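Transcription regulator AcaB (Escherichia coli, PDB 6N8B) probably regulates transcription of genes involved in conjugative transfer of IncC plasmids. Local coordinates at residues D53-I58 against G187-A192. Residues are numbered along the deposited sequence; the frame is centred on the assembly and turned at random.
Sequences DVILRI and GEVAEA
Ile58 meets Glu188, Val189 and Ala192 in an apolar helix-helix contact, where the C-terminal part of the long helix 32-59 is flanked by the short helix 186-192. The two run roughly antiparallel, their segment axes at 148° and 10.1 Å apart at closest approach, and the gap is bridged mostly by side chains. Ile58 does most of the bridging: both its branches meet Val189 CG1, and each reaches one further residue. The longer branch, extended at chi2 (164°), sets CD1 3.6 Å from Val189 CG1 and 3.7 Å from Ala192 CB. On the shorter branch, Ile58 CG2 lies 3.7 Å from Val189 CG1 and also touches Glu188. A branched valine suits this inner position, whereas the small methyl of Ala192, about one turn on, lets the tip of the isoleucine come close. Glu188 lies at the exposed margin; its extended chain slides past Ile58 in the opposite direction, its CB and CG 4.1 and 4.0 Å from Ile58 CG2, with the carboxylate alongside. Ile55 adds a looser contact, its CG1 4.2 Å from Val189 CB, and Val54, pointing toward the short helix, is a peripheral neighbour of Ala192. Ile55 also packs on Ala176 and Arg177 of helix 148-182, while Leu56 touches Ile65 and Val68 of helix 62-96, so helix 186-192 borders the helical bundle near one end of helix 32-59.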
loop_
_atom_site.group_PDB
_atom_site.type_symbol
_atom_site.label_atom_id
_atom_site.label_comp_id
_atom_site.label_asym_id
_atom_site.label_seq_id
_atom_site.Cartn_x
_atom_site.Cartn_y
_atom_site.Cartn_z
ATOM N N ASP A 53 -7.003 -9.446 10.383
ATOM C CA ASP A 53 -8.265 -10.158 10.201
ATOM C C ASP A 53 -8.466 -11.251 11.244
ATOM O O ASP A 53 -9.602 -11.507 11.652
ATOM C CB ASP A 53 -8.339 -10.737 8.789
ATOM C CG ASP A 53 -8.735 -9.698 7.751
ATOM O OD1 ASP A 53 -9.651 -8.894 8.032
ATOM O OD2 ASP A 53 -8.127 -9.678 6.657
ATOM N N VAL A 54 -7.392 -11.896 11.697
ATOM C CA VAL A 54 -7.549 -12.989 12.653
ATOM C C VAL A 54 -7.443 -12.485 14.092
ATOM O O VAL A 54 -8.110 -13.021 14.985
ATOM C CB VAL A 54 -6.556 -14.135 12.377
ATOM C CG1 VAL A 54 -6.405 -14.358 10.880
ATOM C CG2 VAL A 54 -5.221 -13.885 13.026
ATOM N N ILE A 55 -6.617 -11.463 14.341
ATOM C CA ILE A 55 -6.552 -10.864 15.670
ATOM C C ILE A 55 -7.909 -10.280 16.039
ATOM O O ILE A 55 -8.275 -10.234 17.220
ATOM C CB ILE A 55 -5.422 -9.815 15.732
ATOM C CG1 ILE A 55 -4.061 -10.510 15.643
ATOM C CG2 ILE A 55 -5.496 -8.994 17.011
ATOM C CD1 ILE A 55 -2.899 -9.563 15.457
ATOM N N LEU A 56 -8.708 -9.898 15.038
ATOM C CA LEU A 56 -10.008 -9.290 15.302
ATOM C C LEU A 56 -11.053 -10.317 15.721
ATOM O O LEU A 56 -11.809 -10.080 16.667
ATOM C CB LEU A 56 -10.494 -8.527 14.067
ATOM C CG LEU A 56 -9.745 -7.256 13.692
ATOM C CD1 LEU A 56 -10.347 -6.653 12.441
ATOM C CD2 LEU A 56 -9.872 -6.311 14.875
ATOM N N ARG A 57 -11.120 -11.460 15.039
ATOM C CA ARG A 57 -12.084 -12.474 15.448
ATOM C C ARG A 57 -11.701 -13.096 16.783
ATOM O O ARG A 57 -12.572 -13.588 17.509
ATOM C CB ARG A 57 -12.222 -13.555 14.372
ATOM C CG ARG A 57 -11.968 -13.080 12.964
ATOM C CD ARG A 57 -12.930 -11.950 12.581
ATOM N NE ARG A 57 -12.432 -11.226 11.429
ATOM C CZ ARG A 57 -13.182 -10.861 10.395
ATOM N NH1 ARG A 57 -14.474 -11.156 10.368
ATOM N NH2 ARG A 57 -12.634 -10.187 9.381
ATOM N N ILE A 58 -10.417 -13.058 17.131
ATOM C CA ILE A 58 -10.016 -13.438 18.475
ATOM C C ILE A 58 -10.474 -12.378 19.471
ATOM O O ILE A 58 -10.898 -12.698 20.589
ATOM C CB ILE A 58 -8.496 -13.672 18.518
ATOM C CG1 ILE A 58 -8.156 -14.967 17.775
ATOM C CG2 ILE A 58 -8.008 -13.750 19.950
ATOM C CD1 ILE A 58 -6.695 -15.104 17.422
ATOM N N GLY A 187 -1.776 -15.066 24.467
ATOM C CA GLY A 187 -1.372 -16.389 24.029
ATOM C C GLY A 187 -2.159 -16.906 22.845
ATOM O O GLY A 187 -1.657 -17.733 22.078
ATOM N N GLU A 188 -3.392 -16.429 22.670
ATOM C CA GLU A 188 -4.229 -16.957 21.598
ATOM C C GLU A 188 -3.795 -16.459 20.225
ATOM O O GLU A 188 -3.983 -17.166 19.228
ATOM C CB GLU A 188 -5.687 -16.586 21.862
ATOM C CG GLU A 188 -6.694 -17.378 21.060
ATOM C CD GLU A 188 -8.098 -17.230 21.603
ATOM O OE1 GLU A 188 -8.261 -16.610 22.675
ATOM O OE2 GLU A 188 -9.042 -17.728 20.952
ATOM N N VAL A 189 -3.189 -15.274 20.148
ATOM C CA VAL A 189 -2.774 -14.749 18.852
ATOM C C VAL A 189 -1.306 -15.049 18.576
ATOM O O VAL A 189 -0.879 -15.010 17.414
ATOM C CB VAL A 189 -3.045 -13.238 18.734
ATOM C CG1 VAL A 189 -4.456 -12.915 19.186
ATOM C CG2 VAL A 189 -2.031 -12.441 19.528
ATOM N N ALA A 190 -0.524 -15.361 19.608
ATOM C CA ALA A 190 0.818 -15.885 19.402
ATOM C C ALA A 190 0.805 -17.285 18.807
ATOM O O ALA A 190 1.862 -17.786 18.408
ATOM C CB ALA A 190 1.592 -15.872 20.720
ATOM N N GLU A 191 -0.362 -17.926 18.734
ATOM C CA GLU A 191 -0.482 -19.223 18.091
ATOM C C GLU A 191 -1.338 -19.181 16.841
ATOM O O GLU A 191 -1.248 -20.097 16.017
ATOM C CB GLU A 191 -1.102 -20.253 19.046
ATOM C CG GLU A 191 -0.148 -20.938 20.003
ATOM C CD GLU A 191 -0.894 -21.785 21.025
ATOM O OE1 GLU A 191 -1.973 -22.288 20.653
ATOM O OE2 GLU A 191 -0.423 -21.943 22.171
ATOM N N ALA A 192 -2.138 -18.136 16.662
ATOM C CA ALA A 192 -2.889 -17.963 15.430
ATOM C C ALA A 192 -2.192 -17.055 14.435
ATOM O O ALA A 192 -2.306 -17.279 13.225
ATOM C CB ALA A 192 -4.279 -17.399 15.737
#